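Local coordinates for protein bifunctional endomannanase/endoglucanase (Caldanaerobius polysaccharolyticus, PDB 3W0K) that probably hydrolyses beta-linked mannans and glucans as an endo-acting glycoside hydrolase of family 5, built on a beta/alpha barrel, at residues Arg163-Gly175 and Glu185-Gly197. Numbering follows the deposited sequence.
Sequences RKIDPDREIVIDG and ELAHLGVVHSGRG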
loop_
_atom_site.group_PDB
_atom_site.type_symbol
_atom_site.label_atom_id
_atom_site.label_comp_id
_atom_site.label_asym_id
_atom_site.label_seq_id
_atom_site.Cartn_x
_atom_site.Cartn_y
_atom_site.Cartn_z
ATOM N N ARG A 163 -20.296 3.176 5.126
ATOM C CA ARG A 163 -20.857 4.398 5.700
ATOM C C ARG A 163 -22.232 4.243 6.334
ATOM O O ARG A 163 -22.593 5.015 7.226
ATOM C CB ARG A 163 -20.858 5.526 4.672
ATOM C CG ARG A 163 -19.461 6.042 4.389
ATOM C CD ARG A 163 -19.441 7.147 3.353
ATOM N NE ARG A 163 -18.090 7.689 3.200
ATOM C CZ ARG A 163 -17.671 8.389 2.150
ATOM N NH1 ARG A 163 -18.491 8.644 1.138
ATOM N NH2 ARG A 163 -16.423 8.835 2.113
ATOM N N LYS A 164 -23.008 3.267 5.869
ATOM C CA LYS A 164 -24.329 3.027 6.442
ATOM C C LYS A 164 -24.155 2.535 7.880
ATOM O O LYS A 164 -24.956 2.856 8.763
ATOM C CB LYS A 164 -25.096 1.991 5.615
ATOM C CG LYS A 164 -26.497 1.709 6.130
ATOM C CD LYS A 164 -27.262 0.791 5.193
ATOM C CE LYS A 164 -28.641 0.468 5.752
ATOM N NZ LYS A 164 -28.556 -0.259 7.052
ATOM N N ILE A 165 -23.086 1.777 8.108
ATOM C CA ILE A 165 -22.770 1.233 9.426
ATOM C C ILE A 165 -21.988 2.248 10.262
ATOM O O ILE A 165 -22.336 2.514 11.416
ATOM C CB ILE A 165 -21.960 -0.079 9.299
ATOM C CG1 ILE A 165 -22.825 -1.156 8.641
ATOM C CG2 ILE A 165 -21.452 -0.535 10.668
ATOM C CD1 ILE A 165 -22.046 -2.359 8.151
ATOM N N ASP A 166 -20.941 2.815 9.671
ATOM C CA ASP A 166 -20.112 3.805 10.351
ATOM C C ASP A 166 -19.776 4.956 9.404
ATOM O O ASP A 166 -18.789 4.904 8.666
ATOM C CB ASP A 166 -18.828 3.154 10.883
ATOM C CG ASP A 166 -17.975 4.117 11.703
ATOM O OD1 ASP A 166 -18.367 5.290 11.882
ATOM O OD2 ASP A 166 -16.898 3.697 12.173
ATOM N N PRO A 167 -20.567 6.041 9.457
ATOM C CA PRO A 167 -20.379 7.225 8.612
ATOM C C PRO A 167 -19.063 7.959 8.857
ATOM O O PRO A 167 -18.627 8.751 8.021
ATOM C CB PRO A 167 -21.558 8.121 9.007
ATOM C CG PRO A 167 -22.565 7.180 9.568
ATOM C CD PRO A 167 -21.735 6.208 10.338
ATOM N N ASP A 168 -18.440 7.694 10.002
ATOM C CA ASP A 168 -17.193 8.352 10.379
ATOM C C ASP A 168 -15.915 7.620 9.978
ATOM O O ASP A 168 -14.818 8.122 10.224
ATOM C CB ASP A 168 -17.168 8.605 11.890
ATOM C CG ASP A 168 -18.335 9.459 12.364
ATOM O OD1 ASP A 168 -18.660 10.458 11.689
ATOM O OD2 ASP A 168 -18.923 9.130 13.416
ATOM N N ARG A 169 -16.050 6.445 9.367
ATOM C CA ARG A 169 -14.885 5.659 8.960
ATOM C C ARG A 169 -14.180 6.177 7.709
ATOM O O ARG A 169 -14.774 6.230 6.626
ATOM C CB ARG A 169 -15.277 4.195 8.747
ATOM C CG ARG A 169 -14.133 3.308 8.236
ATOM C CD ARG A 169 -12.980 3.206 9.233
ATOM N NE ARG A 169 -13.433 2.699 10.527
ATOM C CZ ARG A 169 -13.167 3.275 11.695
ATOM N NH1 ARG A 169 -12.429 4.380 11.746
ATOM N NH2 ARG A 169 -13.700 2.783 12.808
ATOM N N GLU A 170 -12.904 6.530 7.864
ATOM C CA GLU A 170 -12.099 7.016 6.751
ATOM C C GLU A 170 -11.811 5.849 5.818
ATOM O O GLU A 170 -11.437 4.759 6.259
ATOM C CB GLU A 170 -10.793 7.633 7.257
ATOM C CG GLU A 170 -9.896 8.195 6.161
ATOM C CD GLU A 170 -8.680 8.903 6.727
ATOM O OE1 GLU A 170 -7.553 8.404 6.534
ATOM O OE2 GLU A 170 -8.855 9.954 7.380
ATOM N N ILE A 171 -12.009 6.087 4.530
ATOM C CA ILE A 171 -11.813 5.075 3.505
ATOM C C ILE A 171 -10.749 5.512 2.510
ATOM O O ILE A 171 -10.642 6.691 2.173
ATOM C CB ILE A 171 -13.152 4.782 2.780
ATOM C CG1 ILE A 171 -14.146 4.167 3.771
ATOM C CG2 ILE A 171 -12.938 3.841 1.600
ATOM C CD1 ILE A 171 -15.579 4.138 3.278
ATOM N N VAL A 172 -9.943 4.545 2.081
ATOM C CA VAL A 172 -8.864 4.769 1.130
ATOM C C VAL A 172 -9.071 3.831 -0.053
ATOM O O VAL A 172 -9.492 2.686 0.122
ATOM C CB VAL A 172 -7.485 4.436 1.767
ATOM C CG1 VAL A 172 -6.355 4.737 0.790
ATOM C CG2 VAL A 172 -7.297 5.204 3.068
ATOM N N ILE A 173 -8.825 4.339 -1.258
ATOM C CA ILE A 173 -8.943 3.534 -2.471
ATOM C C ILE A 173 -7.647 3.644 -3.262
ATOM O O ILE A 173 -7.034 4.713 -3.312
ATOM C CB ILE A 173 -10.155 3.945 -3.354
ATOM C CG1 ILE A 173 -10.059 5.406 -3.792
ATOM C CG2 ILE A 173 -11.457 3.691 -2.606
ATOM C CD1 ILE A 173 -11.128 5.787 -4.822
ATOM N N ASP A 174 -7.204 2.522 -3.825
ATOM C CA ASP A 174 -5.965 2.466 -4.602
ATOM C C ASP A 174 -6.178 2.778 -6.075
ATOM O O ASP A 174 -7.213 2.440 -6.650
ATOM C CB ASP A 174 -5.317 1.080 -4.490
ATOM C CG ASP A 174 -4.689 0.818 -3.128
ATOM O OD1 ASP A 174 -4.944 1.576 -2.167
ATOM O OD2 ASP A 174 -3.927 -0.166 -3.026
ATOM N N GLY A 175 -5.169 3.390 -6.688
ATOM C CA GLY A 175 -5.252 3.727 -8.096
ATOM C C GLY A 175 -5.357 2.515 -9.006
ATOM O O GLY A 175 -4.968 1.401 -8.639
ATOM N N GLU A 185 -13.010 10.087 -11.719
ATOM C CA GLU A 185 -14.405 9.662 -11.654
ATOM C C GLU A 185 -14.867 9.371 -10.225
ATOM O O GLU A 185 -16.065 9.302 -9.960
ATOM C CB GLU A 185 -14.651 8.442 -12.558
ATOM C CG GLU A 185 -13.881 7.167 -12.180
ATOM C CD GLU A 185 -12.463 7.103 -12.748
ATOM O OE1 GLU A 185 -11.934 8.124 -13.235
ATOM O OE2 GLU A 185 -11.866 6.010 -12.712
ATOM N N LEU A 186 -13.915 9.215 -9.306
ATOM C CA LEU A 186 -14.243 8.944 -7.907
ATOM C C LEU A 186 -13.792 10.075 -6.978
ATOM O O LEU A 186 -13.777 9.921 -5.756
ATOM C CB LEU A 186 -13.620 7.613 -7.466
ATOM C CG LEU A 186 -14.235 6.344 -8.066
ATOM C CD1 LEU A 186 -13.330 5.151 -7.814
ATOM C CD2 LEU A 186 -15.625 6.109 -7.479
ATOM N N ALA A 187 -13.469 11.224 -7.566
ATOM C CA ALA A 187 -13.007 12.389 -6.812
ATOM C C ALA A 187 -14.003 12.932 -5.783
ATOM O O ALA A 187 -13.604 13.380 -4.707
ATOM C CB ALA A 187 -12.600 13.500 -7.776
ATOM N N HIS A 188 -15.292 12.877 -6.106
ATOM C CA HIS A 188 -16.331 13.399 -5.222
ATOM C C HIS A 188 -16.823 12.443 -4.134
ATOM O O HIS A 188 -17.736 12.782 -3.375
ATOM C CB HIS A 188 -17.511 13.897 -6.054
ATOM N N LEU A 189 -16.193 11.276 -4.021
ATOM C CA LEU A 189 -16.608 10.284 -3.031
ATOM C C LEU A 189 -16.150 10.569 -1.597
ATOM O O LEU A 189 -16.623 9.933 -0.654
ATOM C CB LEU A 189 -16.161 8.888 -3.473
ATOM C CG LEU A 189 -16.875 7.685 -2.856
ATOM C CD1 LEU A 189 -18.387 7.818 -3.016
ATOM C CD2 LEU A 189 -16.379 6.413 -3.526
ATOM N N GLY A 190 -15.239 11.525 -1.434
ATOM C CA GLY A 190 -14.757 11.873 -0.107
ATOM C C GLY A 190 -13.887 10.809 0.533
ATOM O O GLY A 190 -13.958 10.573 1.741
ATOM N N VAL A 191 -13.072 10.157 -0.289
ATOM C CA VAL A 191 -12.167 9.115 0.181
ATOM C C VAL A 191 -10.740 9.499 -0.181
ATOM O O VAL A 191 -10.518 10.383 -1.011
ATOM C CB VAL A 191 -12.489 7.738 -0.463
ATOM C CG1 VAL A 191 -13.899 7.303 -0.101
ATOM C CG2 VAL A 191 -12.313 7.795 -1.981
ATOM N N VAL A 192 -9.773 8.869 0.477
ATOM C CA VAL A 192 -8.372 9.139 0.182
ATOM C C VAL A 192 -7.983 8.347 -1.061
ATOM O O VAL A 192 -8.303 7.164 -1.167
ATOM C CB VAL A 192 -7.443 8.703 1.340
ATOM C CG1 VAL A 192 -5.982 8.955 0.969
ATOM C CG2 VAL A 192 -7.801 9.445 2.616
ATOM N N HIS A 193 -7.361 9.018 -2.024
ATOM C CA HIS A 193 -6.897 8.356 -3.240
ATOM C C HIS A 193 -5.433 8.014 -3.010
ATOM O O HIS A 193 -4.599 8.899 -2.801
ATOM C CB HIS A 193 -7.072 9.261 -4.459
ATOM C CG HIS A 193 -8.499 9.436 -4.871
ATOM N ND1 HIS A 193 -8.906 9.376 -6.187
ATOM C CD2 HIS A 193 -9.617 9.656 -4.139
ATOM C CE1 HIS A 193 -10.214 9.551 -6.247
ATOM N NE2 HIS A 193 -10.670 9.724 -5.019
ATOM N N SER A 194 -5.129 6.722 -3.042
ATOM C CA SER A 194 -3.783 6.243 -2.776
ATOM C C SER A 194 -2.988 5.820 -3.998
ATOM O O SER A 194 -3.372 4.890 -4.722
ATOM C CB SER A 194 -3.840 5.095 -1.764
ATOM O OG SER A 194 -2.546 4.737 -1.310
ATOM N N GLY A 195 -1.861 6.502 -4.189
ATOM C CA GLY A 195 -0.965 6.225 -5.297
ATOM C C GLY A 195 0.235 5.380 -4.904
ATOM O O GLY A 195 0.308 4.833 -3.792
ATOM N N ARG A 196 1.212 5.326 -5.802
ATOM C CA ARG A 196 2.401 4.513 -5.593
ATOM C C ARG A 196 3.691 5.209 -5.997
ATOM O O ARG A 196 3.685 6.112 -6.835
ATOM C CB ARG A 196 2.272 3.215 -6.393
ATOM C CG ARG A 196 1.200 2.253 -5.884
ATOM C CD ARG A 196 1.581 1.733 -4.516
ATOM N NE ARG A 196 0.689 0.684 -4.017
ATOM C CZ ARG A 196 -0.400 0.898 -3.286
ATOM N NH1 ARG A 196 -0.771 2.133 -2.967
ATOM N NH2 ARG A 196 -1.069 -0.138 -2.791
ATOM N N GLY A 197 4.791 4.736 -5.417
ATOM C CA GLY A 197 6.106 5.273 -5.714
ATOM C C GLY A 197 7.044 4.155 -6.132
ATOM O O GLY A 197 8.035 3.872 -5.458
HETATM O O HOH W 1 -2.741 2.139 -0.602
#
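V172, I173 and D174 pair in parallel with V192, H193 and S194, joining neighbouring strands of the eight-stranded TIM barrel of family 5, linked by a right-handed beta-alpha-beta crossover through helix 176-179. Four backbone hydrogen bonds run along the seam: V192 N to I171 O, I173 N to V192 O (2.9 Å), S194 N to I173 O, and the more bent G175 N to S194 O.

Apolar packing divides between two faces. V172 and V192 lie side by side, while V172 CG1 presses on S194 CB. On the other face, I173 holds CG1 between its backbone N and carbonyl carbon (chi1 59°), bringing CD1 over the H193 ring in a CH-pi contact, 4.1 Å from the centroid. The same methyl meets V191 CG2 (3.7 Å) and L186 CD1.

Polar contacts close both ends. R163, near the end of helix 148-165, reaches edge-on to L189 O, which accepts from NH1 (2.9 Å) and NH2. D174 OD2 forms a salt bridge, weakly hydrogen-bonded, with R196 NH2 (2.9 Å), carboxylate and guanidinium planes 76° apart. A water joins D174 OD1, S194 OG and R196 NH1.

Salt bridges hold R196 NE to E137 OE2 and NH2 to E258 OE2; D174 OD2 also accepts from E137 N. A bound Tris, probably from the crystallisation liquor, lies about 5 Å from the R196 side chain. Strands 130-133 and 254-259 flank the pair; helix 148-165 covers I173, L186 and L189.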